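PDB 4L8N: PDZ domain protein from Parabacteroides distasonis, which is of unknown function but binds magnesium and joins N-terminal and C-terminal PDZ domains to a domain of the DUF4136 family. Local coordinates for residues A[10-15]-A[77-82]; A[27-32]-A[57-62]; A[166-171]-A[186-191]; A[312-317]-A[340-345]. All coordinates share one frame; numbering follows the deposited sequence.

Contacts 1 and 2 belong to the N-terminal PDZ domain and lie on one sheet: contact 1 is in the buried core, while contact 2 is partly buried and runs out to the surface through K28 and T60. Between them T15 O lies 2.8 Å from K32 N, a probable hydrogen bond, and F14 packs on I31. Contacts 3 and 4 are buried and both reach the long mixed sheet, yet their centres are about 52 Å apart. Contact 3 sets a helix on strand 186-196; contact 4 joins two strands that cross almost at right angles. All four meet through apolar groups, but a lysine stem takes part in contact 2 and a tyrosine edge in contact 4.

Contact 1: residues A[10-15]-A[77-82]; sequences CRLGFT and NDVLLT
The backbones of L12 and V79 keep well apart, their CA atoms 9.2 Å from each other, because strands 8-18 and 78-84 face one another across the core of a PDZ domain and are separated within the sheet by strand 91-101. Side chains bridge the gap. L12 and G13 interrupt strand 8-18, which resumes at F14; the L12-G13-F14 sequence resembles the carboxylate-binding loop of PDZ domains, although peptide binding is not established for this protein. G13 is buried at the bend and adds no side chain between the two that point inward, and a weak hydrogen bond from F14 N to L12 O spans it. From the opposite strand V79 and L81 point toward them, as alternate residues of a strand do, so that L12 pairs with V79 and F14 with L81. A chi1 of 58° places CG of F14 between the backbone N and the carbonyl carbon, and the ring enters the core, where I31 and I51 also touch it. V79 adds a compact beta-branched group that also packs on I54. L12 CD2 meets V79 CG2 at 4.2 Å, and L81 CD2 approaches F14 CZ obliquely at 4.4 Å.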
loop_
_atom_site.group_PDB
_atom_site.type_symbol
_atom_site.label_atom_id
_atom_site.label_comp_id
_atom_site.label_asym_id
_atom_site.label_seq_id
_atom_site.Cartn_x
_atom_site.Cartn_y
_atom_site.Cartn_z
ATOM N N CYS A 10 39.042 -11.249 -16.281
ATOM C CA CYS A 10 38.785 -11.836 -14.967
ATOM C C CYS A 10 37.594 -11.210 -14.280
ATOM O O CYS A 10 37.262 -10.041 -14.495
ATOM C CB CYS A 10 40.014 -11.751 -14.086
ATOM S SG CYS A 10 41.490 -12.427 -14.855
ATOM N N ARG A 11 36.985 -12.006 -13.405
ATOM C CA ARG A 11 35.770 -11.698 -12.669
ATOM C C ARG A 11 35.840 -12.291 -11.283
ATOM O O ARG A 11 36.559 -13.268 -11.051
ATOM C CB ARG A 11 34.593 -12.347 -13.439
ATOM C CG ARG A 11 33.244 -11.650 -13.345
ATOM C CD ARG A 11 32.136 -12.552 -12.809
ATOM N NE ARG A 11 31.759 -13.659 -13.699
ATOM C CZ ARG A 11 32.076 -14.940 -13.497
ATOM N NH1 ARG A 11 32.813 -15.296 -12.450
ATOM N NH2 ARG A 11 31.669 -15.873 -14.349
ATOM N N LEU A 12 35.070 -11.730 -10.364
ATOM C CA LEU A 12 34.902 -12.331 -9.053
ATOM C C LEU A 12 33.524 -12.948 -9.085
ATOM O O LEU A 12 32.633 -12.432 -9.765
ATOM C CB LEU A 12 35.111 -11.347 -7.915
ATOM C CG LEU A 12 36.574 -11.051 -7.630
ATOM C CD1 LEU A 12 37.015 -9.790 -8.353
ATOM C CD2 LEU A 12 36.851 -10.982 -6.129
ATOM N N GLY A 13 33.377 -14.106 -8.460
ATOM C CA GLY A 13 32.122 -14.846 -8.506
ATOM C C GLY A 13 30.952 -14.309 -7.713
ATOM O O GLY A 13 30.185 -15.103 -7.152
ATOM N N PHE A 14 30.763 -12.981 -7.697
ATOM C CA PHE A 14 29.639 -12.360 -6.985
ATOM C C PHE A 14 29.332 -10.963 -7.480
ATOM O O PHE A 14 30.226 -10.275 -7.962
ATOM C CB PHE A 14 29.894 -12.306 -5.456
ATOM C CG PHE A 14 31.144 -11.571 -5.025
ATOM C CD1 PHE A 14 31.148 -10.181 -4.897
ATOM C CD2 PHE A 14 32.296 -12.267 -4.685
ATOM C CE1 PHE A 14 32.305 -9.501 -4.508
ATOM C CE2 PHE A 14 33.446 -11.590 -4.278
ATOM C CZ PHE A 14 33.450 -10.209 -4.203
ATOM N N THR A 15 28.078 -10.526 -7.289
ATOM C CA THR A 15 27.603 -9.161 -7.557
ATOM C C THR A 15 27.435 -8.480 -6.196
ATOM O O THR A 15 27.125 -9.154 -5.212
ATOM C CB THR A 15 26.308 -9.141 -8.400
ATOM O OG1 THR A 15 25.230 -9.737 -7.684
ATOM C CG2 THR A 15 26.468 -9.828 -9.747
ATOM N N ASN A 77 46.298 -12.586 -7.788
ATOM C CA ASN A 77 45.300 -13.457 -8.421
ATOM C C ASN A 77 44.238 -13.938 -7.416
ATOM O O ASN A 77 43.074 -14.113 -7.796
ATOM C CB ASN A 77 45.949 -14.642 -9.114
ATOM C CG ASN A 77 45.777 -14.603 -10.611
ATOM O OD1 ASN A 77 45.500 -13.553 -11.211
ATOM N ND2 ASN A 77 45.944 -15.746 -11.249
ATOM N N ASP A 78 44.649 -14.157 -6.148
ATOM C CA ASP A 78 43.775 -14.602 -5.068
ATOM C C ASP A 78 43.541 -13.434 -4.124
ATOM O O ASP A 78 44.513 -12.877 -3.609
ATOM C CB ASP A 78 44.390 -15.821 -4.340
ATOM C CG ASP A 78 44.179 -17.175 -5.027
ATOM O OD1 ASP A 78 43.771 -17.192 -6.221
ATOM O OD2 ASP A 78 44.446 -18.219 -4.383
ATOM N N VAL A 79 42.265 -13.026 -3.936
ATOM C CA VAL A 79 41.891 -11.896 -3.076
ATOM C C VAL A 79 41.465 -12.406 -1.704
ATOM O O VAL A 79 40.507 -13.182 -1.598
ATOM C CB VAL A 79 40.800 -10.966 -3.685
ATOM C CG1 VAL A 79 40.826 -9.587 -3.031
ATOM C CG2 VAL A 79 40.963 -10.830 -5.191
ATOM N N LEU A 80 42.187 -11.968 -0.658
ATOM C CA LEU A 80 41.884 -12.296 0.730
ATOM C C LEU A 80 40.839 -11.296 1.253
ATOM O O LEU A 80 41.056 -10.076 1.228
ATOM C CB LEU A 80 43.141 -12.311 1.624
ATOM C CG LEU A 80 42.917 -12.753 3.081
ATOM C CD1 LEU A 80 42.364 -14.185 3.168
ATOM C CD2 LEU A 80 44.181 -12.626 3.889
ATOM N N LEU A 81 39.696 -11.824 1.708
ATOM C CA LEU A 81 38.594 -11.004 2.180
ATOM C C LEU A 81 38.312 -11.213 3.653
ATOM O O LEU A 81 38.366 -12.333 4.157
ATOM C CB LEU A 81 37.350 -11.363 1.354
ATOM C CG LEU A 81 36.859 -10.374 0.285
ATOM C CD1 LEU A 81 37.979 -9.848 -0.598
ATOM C CD2 LEU A 81 35.781 -11.011 -0.570
ATOM N N THR A 82 38.027 -10.123 4.342
ATOM C CA THR A 82 37.593 -10.139 5.727
ATOM C C THR A 82 36.104 -9.924 5.643
ATOM O O THR A 82 35.668 -8.858 5.206
ATOM C CB THR A 82 38.341 -9.106 6.564
ATOM O OG1 THR A 82 39.745 -9.404 6.516
ATOM C CG2 THR A 82 37.846 -9.055 8.009
#

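Contact 2: residues A[27-32]-A[57-62]; sequences NKPVIK and VPVTEV
With chi1 of -63°, K28 carries CG beside its backbone N, anti to the carbonyl carbon, while V59, at -60°, holds CG2 between its own N and carbonyl carbon and presents that methyl to the lysine stem. This is how strand 29-34 of the PDZ fold, one outer strand of its antiparallel sheet, approaches the turn after strand 57-58 at the other end of the same sheet, which curls round so that its ends meet. The two side chains cross at about a right angle, and V59 CG2 sits 3.6 Å from K28 CG. The same methyl touches P29 CD at 3.9 Å. Proline suits the entry to the strand, giving a compact apolar ring for valine to meet, and it also packs on I51 and Y16. Beyond CG the lysine chain is extended and runs alongside T60 in the same direction, toward the surface. Lysine serves both environments: its first methylenes, CB and CG, lie against V59, and its charged end reaches a salt bridge from NZ to E52 OE1. T60 offers its methyl to the stem, and T60 CG2 rests 4.0 Å from K28 CE.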
loop_
_atom_site.group_PDB
_atom_site.type_symbol
_atom_site.label_atom_id
_atom_site.label_comp_id
_atom_site.label_asym_id
_atom_site.label_seq_id
_atom_site.Cartn_x
_atom_site.Cartn_y
_atom_site.Cartn_z
ATOM N N ASN A 27 27.997 1.816 3.973
ATOM C CA ASN A 27 29.078 2.342 3.124
ATOM C C ASN A 27 30.239 1.322 2.984
ATOM O O ASN A 27 31.426 1.681 2.908
ATOM C CB ASN A 27 29.554 3.737 3.612
ATOM C CG ASN A 27 28.449 4.779 3.571
ATOM O OD1 ASN A 27 27.789 4.997 2.537
ATOM N ND2 ASN A 27 28.178 5.407 4.713
ATOM N N LYS A 28 29.854 0.036 2.893
ATOM C CA LYS A 28 30.742 -1.121 2.717
ATOM C C LYS A 28 30.178 -1.991 1.611
ATOM O O LYS A 28 28.966 -1.924 1.401
ATOM C CB LYS A 28 30.851 -1.932 4.026
ATOM C CG LYS A 28 31.477 -1.186 5.193
ATOM C CD LYS A 28 31.410 -2.022 6.443
ATOM C CE LYS A 28 31.947 -1.303 7.648
ATOM N NZ LYS A 28 31.583 -2.017 8.899
ATOM N N PRO A 29 30.966 -2.829 0.895
ATOM C CA PRO A 29 30.345 -3.713 -0.107
ATOM C C PRO A 29 29.518 -4.826 0.557
ATOM O O PRO A 29 29.974 -5.441 1.522
ATOM C CB PRO A 29 31.541 -4.285 -0.890
ATOM C CG PRO A 29 32.756 -3.589 -0.371
ATOM C CD PRO A 29 32.422 -3.069 0.986
ATOM N N VAL A 30 28.286 -5.045 0.070
ATOM C CA VAL A 30 27.356 -6.080 0.534
ATOM C C VAL A 30 27.057 -6.952 -0.674
ATOM O O VAL A 30 26.586 -6.439 -1.692
ATOM C CB VAL A 30 26.044 -5.530 1.206
ATOM C CG1 VAL A 30 24.994 -6.633 1.388
ATOM C CG2 VAL A 30 26.342 -4.853 2.540
ATOM N N ILE A 31 27.314 -8.262 -0.551
ATOM C CA ILE A 31 27.116 -9.244 -1.611
ATOM C C ILE A 31 25.631 -9.472 -1.855
ATOM O O ILE A 31 24.917 -9.836 -0.928
ATOM C CB ILE A 31 27.835 -10.575 -1.254
ATOM C CG1 ILE A 31 29.251 -10.374 -0.677
ATOM C CG2 ILE A 31 27.740 -11.608 -2.358
ATOM C CD1 ILE A 31 30.293 -9.994 -1.539
ATOM N N LYS A 32 25.195 -9.334 -3.124
ATOM C CA LYS A 32 23.812 -9.502 -3.568
ATOM C C LYS A 32 23.539 -10.896 -4.152
ATOM O O LYS A 32 22.423 -11.428 -4.010
ATOM C CB LYS A 32 23.482 -8.465 -4.647
ATOM C CG LYS A 32 23.327 -7.037 -4.155
ATOM C CD LYS A 32 22.665 -6.172 -5.224
ATOM C CE LYS A 32 23.511 -5.948 -6.462
ATOM N NZ LYS A 32 22.683 -5.437 -7.583
ATOM N N VAL A 57 43.342 -4.411 4.115
ATOM C CA VAL A 57 42.973 -2.991 4.269
ATOM C C VAL A 57 41.438 -2.829 4.477
ATOM O O VAL A 57 40.653 -3.249 3.618
ATOM C CB VAL A 57 43.520 -2.033 3.156
ATOM C CG1 VAL A 57 43.351 -2.598 1.751
ATOM C CG2 VAL A 57 42.913 -0.630 3.257
ATOM N N PRO A 58 41.010 -2.178 5.601
ATOM C CA PRO A 58 39.570 -1.934 5.824
ATOM C C PRO A 58 38.969 -1.042 4.732
ATOM O O PRO A 58 39.608 -0.083 4.286
ATOM C CB PRO A 58 39.537 -1.249 7.194
ATOM C CG PRO A 58 40.827 -1.607 7.834
ATOM C CD PRO A 58 41.806 -1.619 6.708
ATOM N N VAL A 59 37.745 -1.383 4.287
ATOM C CA VAL A 59 37.040 -0.726 3.180
ATOM C C VAL A 59 36.641 0.720 3.518
ATOM O O VAL A 59 36.341 1.499 2.607
ATOM C CB VAL A 59 35.830 -1.553 2.682
ATOM C CG1 VAL A 59 36.276 -2.921 2.176
ATOM C CG2 VAL A 59 34.750 -1.683 3.756
ATOM N N THR A 60 36.655 1.070 4.814
ATOM C CA THR A 60 36.330 2.411 5.292
ATOM C C THR A 60 37.513 3.364 5.001
ATOM O O THR A 60 37.297 4.505 4.584
ATOM C CB THR A 60 35.962 2.391 6.802
ATOM O OG1 THR A 60 37.075 1.952 7.585
ATOM C CG2 THR A 60 34.742 1.535 7.107
ATOM N N GLU A 61 38.760 2.862 5.181
ATOM C CA GLU A 61 40.039 3.570 5.017
ATOM C C GLU A 61 40.462 3.740 3.534
ATOM O O GLU A 61 41.626 4.042 3.256
ATOM C CB GLU A 61 41.140 2.807 5.785
ATOM C CG GLU A 61 40.884 2.683 7.282
ATOM C CD GLU A 61 41.889 1.887 8.099
ATOM O OE1 GLU A 61 42.990 1.572 7.584
ATOM O OE2 GLU A 61 41.576 1.597 9.278
ATOM N N VAL A 62 39.516 3.574 2.597
ATOM C CA VAL A 62 39.727 3.652 1.149
ATOM C C VAL A 62 38.457 4.230 0.489
ATOM O O VAL A 62 37.357 4.010 0.995
ATOM C CB VAL A 62 40.098 2.228 0.633
ATOM C CG1 VAL A 62 39.448 1.876 -0.708
ATOM C CG2 VAL A 62 41.610 2.032 0.585
#

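Contact 3: residues A[166-171]-A[186-191]; sequences ECIENE and LLIQTF
I168, I188 and T190, the three residues that touch, include no flat group; the aromatic rings stand beside them, F148 and F150 of strand 147-150 packing against I188, while F191 makes a cation-pi contact with R247. Between the segments themselves, both in the DUF4136 region, the contact is therefore purely aliphatic. I168 is the single residue of segment 166-171 of helix 158-175 that meets the strand, and it does so with both of its branches. Its chi1 of -53° leaves CG2 anti to the backbone N and sends CG1 to the other side. The longer arm, ending in CD1, reaches T190 tip to tip, with I168 CD1 3.5 Å from T190 CG2. Beside this, I168 and I188 slide past each other in opposite directions, and I188 CG2 lies 4.1 Å from I168 CD1. Isoleucine suits position 168 because its two branches reach two strand residues, and I188 turns its CG2 to the helix in a buried place. T190 contributes only its methyl here: chi1 of 52° sets OG1 between N and carbonyl carbon and turns CG2 to the helix. Q189 points away, and its OE1 takes a hydrogen bond from S137 OG of the second subunit. Helix 158-175 joins the parallel strands 147-150 and 178-179 in a beta-alpha-beta crossover, and the chain then returns as strand 186-196 on the other side of 147-150. The helix thus covers one face of the sheet, with helix 274-285 packed beside it through C167 and E171, and strand 240-250 flanks strand 186-196.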
loop_
_atom_site.group_PDB
_atom_site.type_symbol
_atom_site.label_atom_id
_atom_site.label_comp_id
_atom_site.label_asym_id
_atom_site.label_seq_id
_atom_site.Cartn_x
_atom_site.Cartn_y
_atom_site.Cartn_z
ATOM N N GLU A 166 7.732 -22.293 11.516
ATOM C CA GLU A 166 8.649 -23.291 10.959
ATOM C C GLU A 166 9.328 -22.737 9.695
ATOM O O GLU A 166 10.514 -22.993 9.499
ATOM C CB GLU A 166 7.912 -24.596 10.643
ATOM C CG GLU A 166 7.935 -25.604 11.778
ATOM C CD GLU A 166 7.123 -26.870 11.558
ATOM O OE1 GLU A 166 7.091 -27.384 10.413
ATOM O OE2 GLU A 166 6.533 -27.364 12.547
ATOM N N CYS A 167 8.582 -21.957 8.860
ATOM C CA CYS A 167 9.103 -21.313 7.648
ATOM C C CYS A 167 10.121 -20.241 8.020
ATOM O O CYS A 167 11.209 -20.197 7.424
ATOM C CB CYS A 167 7.974 -20.719 6.803
ATOM S SG CYS A 167 6.824 -21.937 6.117
ATOM N N ILE A 168 9.765 -19.367 8.992
ATOM C CA ILE A 168 10.642 -18.295 9.459
ATOM C C ILE A 168 11.877 -18.901 10.112
ATOM O O ILE A 168 12.990 -18.431 9.837
ATOM C CB ILE A 168 9.932 -17.291 10.402
ATOM C CG1 ILE A 168 8.649 -16.745 9.756
ATOM C CG2 ILE A 168 10.888 -16.127 10.803
ATOM C CD1 ILE A 168 7.680 -16.263 10.742
ATOM N N GLU A 169 11.701 -19.980 10.908
ATOM C CA GLU A 169 12.826 -20.646 11.568
ATOM C C GLU A 169 13.837 -21.159 10.550
ATOM O O GLU A 169 15.021 -20.931 10.745
ATOM C CB GLU A 169 12.363 -21.788 12.483
ATOM C CG GLU A 169 13.422 -22.213 13.484
ATOM C CD GLU A 169 13.055 -23.391 14.362
ATOM O OE1 GLU A 169 11.887 -23.460 14.811
ATOM O OE2 GLU A 169 13.949 -24.228 14.632
ATOM N N ASN A 170 13.387 -21.802 9.461
ATOM C CA ASN A 170 14.285 -22.290 8.407
ATOM C C ASN A 170 15.020 -21.135 7.735
ATOM O O ASN A 170 16.222 -21.246 7.528
ATOM C CB ASN A 170 13.555 -23.140 7.336
ATOM C CG ASN A 170 12.979 -24.462 7.829
ATOM O OD1 ASN A 170 13.393 -25.025 8.863
ATOM N ND2 ASN A 170 12.005 -24.999 7.084
ATOM N N GLU A 171 14.321 -20.023 7.440
ATOM C CA GLU A 171 14.933 -18.861 6.788
ATOM C C GLU A 171 16.035 -18.227 7.611
ATOM O O GLU A 171 17.095 -17.928 7.062
ATOM C CB GLU A 171 13.887 -17.787 6.450
ATOM C CG GLU A 171 13.064 -18.088 5.214
ATOM C CD GLU A 171 13.783 -18.740 4.045
ATOM O OE1 GLU A 171 14.666 -18.091 3.438
ATOM O OE2 GLU A 171 13.448 -19.904 3.730
ATOM N N LEU A 186 16.276 -11.610 19.996
ATOM C CA LEU A 186 15.091 -11.214 19.230
ATOM C C LEU A 186 13.884 -12.074 19.482
ATOM O O LEU A 186 13.993 -13.291 19.574
ATOM C CB LEU A 186 15.382 -11.321 17.710
ATOM C CG LEU A 186 16.612 -10.631 17.186
ATOM C CD1 LEU A 186 16.971 -11.155 15.819
ATOM C CD2 LEU A 186 16.418 -9.134 17.197
ATOM N N LEU A 187 12.719 -11.452 19.436
ATOM C CA LEU A 187 11.449 -12.146 19.480
ATOM C C LEU A 187 10.764 -12.002 18.105
ATOM O O LEU A 187 10.681 -10.881 17.584
ATOM C CB LEU A 187 10.590 -11.572 20.602
ATOM C CG LEU A 187 9.315 -12.351 20.946
ATOM C CD1 LEU A 187 9.642 -13.590 21.796
ATOM C CD2 LEU A 187 8.317 -11.436 21.679
ATOM N N ILE A 188 10.320 -13.126 17.500
ATOM C CA ILE A 188 9.613 -13.053 16.214
ATOM C C ILE A 188 8.103 -13.115 16.485
ATOM O O ILE A 188 7.639 -13.951 17.259
ATOM C CB ILE A 188 10.103 -14.087 15.142
ATOM C CG1 ILE A 188 11.439 -13.632 14.501
ATOM C CG2 ILE A 188 9.092 -14.226 14.003
ATOM C CD1 ILE A 188 12.608 -13.892 15.236
ATOM N N GLN A 189 7.360 -12.189 15.877
ATOM C CA GLN A 189 5.907 -12.078 15.994
ATOM C C GLN A 189 5.264 -12.017 14.612
ATOM O O GLN A 189 5.734 -11.303 13.730
ATOM C CB GLN A 189 5.530 -10.832 16.816
ATOM C CG GLN A 189 4.127 -10.869 17.439
ATOM C CD GLN A 189 3.996 -9.964 18.666
ATOM O OE1 GLN A 189 3.932 -8.722 18.568
ATOM N NE2 GLN A 189 3.950 -10.574 19.857
ATOM N N THR A 190 4.198 -12.786 14.410
ATOM C CA THR A 190 3.503 -12.745 13.126
ATOM C C THR A 190 2.087 -12.313 13.320
ATOM O O THR A 190 1.449 -12.605 14.336
ATOM C CB THR A 190 3.579 -14.044 12.325
ATOM O OG1 THR A 190 3.175 -15.155 13.123
ATOM C CG2 THR A 190 4.940 -14.269 11.758
ATOM N N PHE A 191 1.626 -11.567 12.344
ATOM C CA PHE A 191 0.262 -11.120 12.247
ATOM C C PHE A 191 -0.253 -11.508 10.846
ATOM O O PHE A 191 0.511 -11.597 9.882
ATOM C CB PHE A 191 0.125 -9.624 12.572
ATOM C CG PHE A 191 1.004 -8.687 11.779
ATOM C CD1 PHE A 191 2.368 -8.589 12.048
ATOM C CD2 PHE A 191 0.462 -7.860 10.806
ATOM C CE1 PHE A 191 3.169 -7.684 11.346
ATOM C CE2 PHE A 191 1.257 -6.949 10.124
ATOM C CZ PHE A 191 2.604 -6.862 10.401
#

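Contact 4: residues A[312-317]-A[340-345]; sequences ISYDID and DIIEKI
Y314 meets I342 with the edge of its ring rather than a face, and the strands that carry them, 312-315 and 341-345, cross almost at right angles (93°). They belong to different sheets of what is probably the C-terminal PDZ domain, and their side chains meet in a buried core. Their axes pass 10.0 Å apart, a gap that large side chains must fill. Tyrosine suits the place because its ring is long enough to reach across while its hydroxyl finds a polar partner, a hydrogen bond with Y413 OH. F411 adds an edge-to-face ring contact, and I312 CG2 lies over one face of the Y314 ring, toward its rim. On the second strand E343 and K344 both face N432 in a classic beta bulge, consistent with I342 and I345, three residues apart, both pointing toward strand 312-315. Isoleucine offers a long, slim arm in both positions: I342, with CG1 beside its backbone N (chi1 -58°), crosses the tyrosine at about a right angle, and I345 comes from the opposite direction to the ring's far end. I345 CD1 stops 4.1 Å from Y314 OH, and I342 CD1 sits near the ring plane, 3.6 Å from Y314 CE2.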
loop_
_atom_site.group_PDB
_atom_site.type_symbol
_atom_site.label_atom_id
_atom_site.label_comp_id
_atom_site.label_asym_id
_atom_site.label_seq_id
_atom_site.Cartn_x
_atom_site.Cartn_y
_atom_site.Cartn_z
ATOM N N ILE A 312 34.511 -27.017 -22.874
ATOM C CA ILE A 312 35.140 -26.422 -24.060
ATOM C C ILE A 312 34.709 -24.957 -24.200
ATOM O O ILE A 312 33.526 -24.625 -24.049
ATOM C CB ILE A 312 34.819 -27.231 -25.374
ATOM C CG1 ILE A 312 35.314 -28.689 -25.305
ATOM C CG2 ILE A 312 35.369 -26.547 -26.643
ATOM C CD1 ILE A 312 34.502 -29.697 -26.193
ATOM N N SER A 313 35.689 -24.097 -24.505
ATOM C CA SER A 313 35.517 -22.694 -24.843
ATOM C C SER A 313 35.876 -22.544 -26.341
ATOM O O SER A 313 36.817 -23.185 -26.812
ATOM C CB SER A 313 36.359 -21.818 -23.931
ATOM O OG SER A 313 35.810 -21.844 -22.623
ATOM N N TYR A 314 35.073 -21.793 -27.102
ATOM C CA TYR A 314 35.228 -21.651 -28.558
ATOM C C TYR A 314 35.697 -20.241 -28.925
ATOM O O TYR A 314 35.444 -19.307 -28.156
ATOM C CB TYR A 314 33.882 -21.969 -29.267
ATOM C CG TYR A 314 33.285 -23.321 -28.920
ATOM C CD1 TYR A 314 32.425 -23.470 -27.838
ATOM C CD2 TYR A 314 33.582 -24.451 -29.672
ATOM C CE1 TYR A 314 31.894 -24.713 -27.500
ATOM C CE2 TYR A 314 33.049 -25.697 -29.350
ATOM C CZ TYR A 314 32.191 -25.823 -28.271
ATOM O OH TYR A 314 31.645 -27.047 -27.956
ATOM N N ASP A 315 36.366 -20.077 -30.094
ATOM C CA ASP A 315 36.851 -18.768 -30.566
ATOM C C ASP A 315 35.682 -17.951 -31.109
ATOM O O ASP A 315 35.019 -18.394 -32.036
ATOM C CB ASP A 315 37.944 -18.945 -31.651
ATOM C CG ASP A 315 38.913 -17.783 -31.879
ATOM O OD1 ASP A 315 38.475 -16.612 -31.800
ATOM O OD2 ASP A 315 40.091 -18.050 -32.228
ATOM N N ILE A 316 35.436 -16.756 -30.543
ATOM C CA ILE A 316 34.359 -15.828 -30.942
ATOM C C ILE A 316 34.352 -15.580 -32.482
ATOM O O ILE A 316 33.284 -15.352 -33.055
ATOM C CB ILE A 316 34.447 -14.494 -30.125
ATOM C CG1 ILE A 316 33.201 -13.584 -30.342
ATOM C CG2 ILE A 316 35.789 -13.752 -30.316
ATOM C CD1 ILE A 316 33.073 -12.338 -29.398
ATOM N N ASP A 317 35.526 -15.659 -33.135
ATOM C CA ASP A 317 35.675 -15.444 -34.574
ATOM C C ASP A 317 35.661 -16.813 -35.300
ATOM O O ASP A 317 34.641 -17.127 -35.921
ATOM C CB ASP A 317 36.945 -14.613 -34.876
ATOM C CG ASP A 317 37.153 -13.419 -33.945
ATOM O OD1 ASP A 317 36.246 -12.550 -33.874
ATOM O OD2 ASP A 317 38.216 -13.360 -33.283
ATOM N N ASP A 340 42.647 -27.406 -30.589
ATOM C CA ASP A 340 42.042 -28.514 -31.353
ATOM C C ASP A 340 41.029 -27.956 -32.343
ATOM O O ASP A 340 40.519 -26.848 -32.147
ATOM C CB ASP A 340 41.334 -29.535 -30.433
ATOM C CG ASP A 340 42.199 -30.633 -29.844
ATOM O OD1 ASP A 340 43.280 -30.904 -30.406
ATOM O OD2 ASP A 340 41.783 -31.239 -28.828
ATOM N N ILE A 341 40.735 -28.698 -33.402
ATOM C CA ILE A 341 39.751 -28.213 -34.357
ATOM C C ILE A 341 38.620 -29.235 -34.411
ATOM O O ILE A 341 38.846 -30.401 -34.750
ATOM C CB ILE A 341 40.368 -27.861 -35.743
ATOM C CG1 ILE A 341 41.235 -26.571 -35.630
ATOM C CG2 ILE A 341 39.269 -27.677 -36.805
ATOM C CD1 ILE A 341 42.426 -26.457 -36.617
ATOM N N ILE A 342 37.408 -28.791 -34.022
ATOM C CA ILE A 342 36.226 -29.639 -34.024
ATOM C C ILE A 342 35.685 -29.707 -35.462
ATOM O O ILE A 342 35.345 -28.682 -36.067
ATOM C CB ILE A 342 35.166 -29.187 -32.979
ATOM C CG1 ILE A 342 35.784 -29.187 -31.557
ATOM C CG2 ILE A 342 33.912 -30.092 -33.034
ATOM C CD1 ILE A 342 34.992 -28.473 -30.496
ATOM N N GLU A 343 35.690 -30.923 -36.021
ATOM C CA GLU A 343 35.167 -31.202 -37.357
ATOM C C GLU A 343 33.647 -31.236 -37.245
ATOM O O GLU A 343 32.962 -30.465 -37.922
ATOM C CB GLU A 343 35.744 -32.516 -37.932
ATOM C CG GLU A 343 37.248 -32.478 -38.168
ATOM C CD GLU A 343 37.841 -33.756 -38.722
ATOM O OE1 GLU A 343 38.103 -34.689 -37.928
ATOM O OE2 GLU A 343 38.028 -33.830 -39.958
ATOM N N LYS A 344 33.125 -32.062 -36.316
ATOM C CA LYS A 344 31.691 -32.134 -36.080
ATOM C C LYS A 344 31.336 -32.566 -34.636
ATOM O O LYS A 344 32.144 -33.197 -33.941
ATOM C CB LYS A 344 30.993 -33.043 -37.122
ATOM C CG LYS A 344 31.347 -34.525 -37.139
ATOM C CD LYS A 344 30.659 -35.194 -38.338
ATOM C CE LYS A 344 30.920 -36.678 -38.448
ATOM N NZ LYS A 344 30.013 -37.478 -37.579
ATOM N N ILE A 345 30.126 -32.162 -34.189
ATOM C CA ILE A 345 29.501 -32.552 -32.916
ATOM C C ILE A 345 28.269 -33.368 -33.332
ATOM O O ILE A 345 27.319 -32.836 -33.922
ATOM C CB ILE A 345 29.172 -31.397 -31.912
ATOM C CG1 ILE A 345 30.323 -30.363 -31.810
ATOM C CG2 ILE A 345 28.788 -31.988 -30.530
ATOM C CD1 ILE A 345 29.996 -29.072 -31.104
#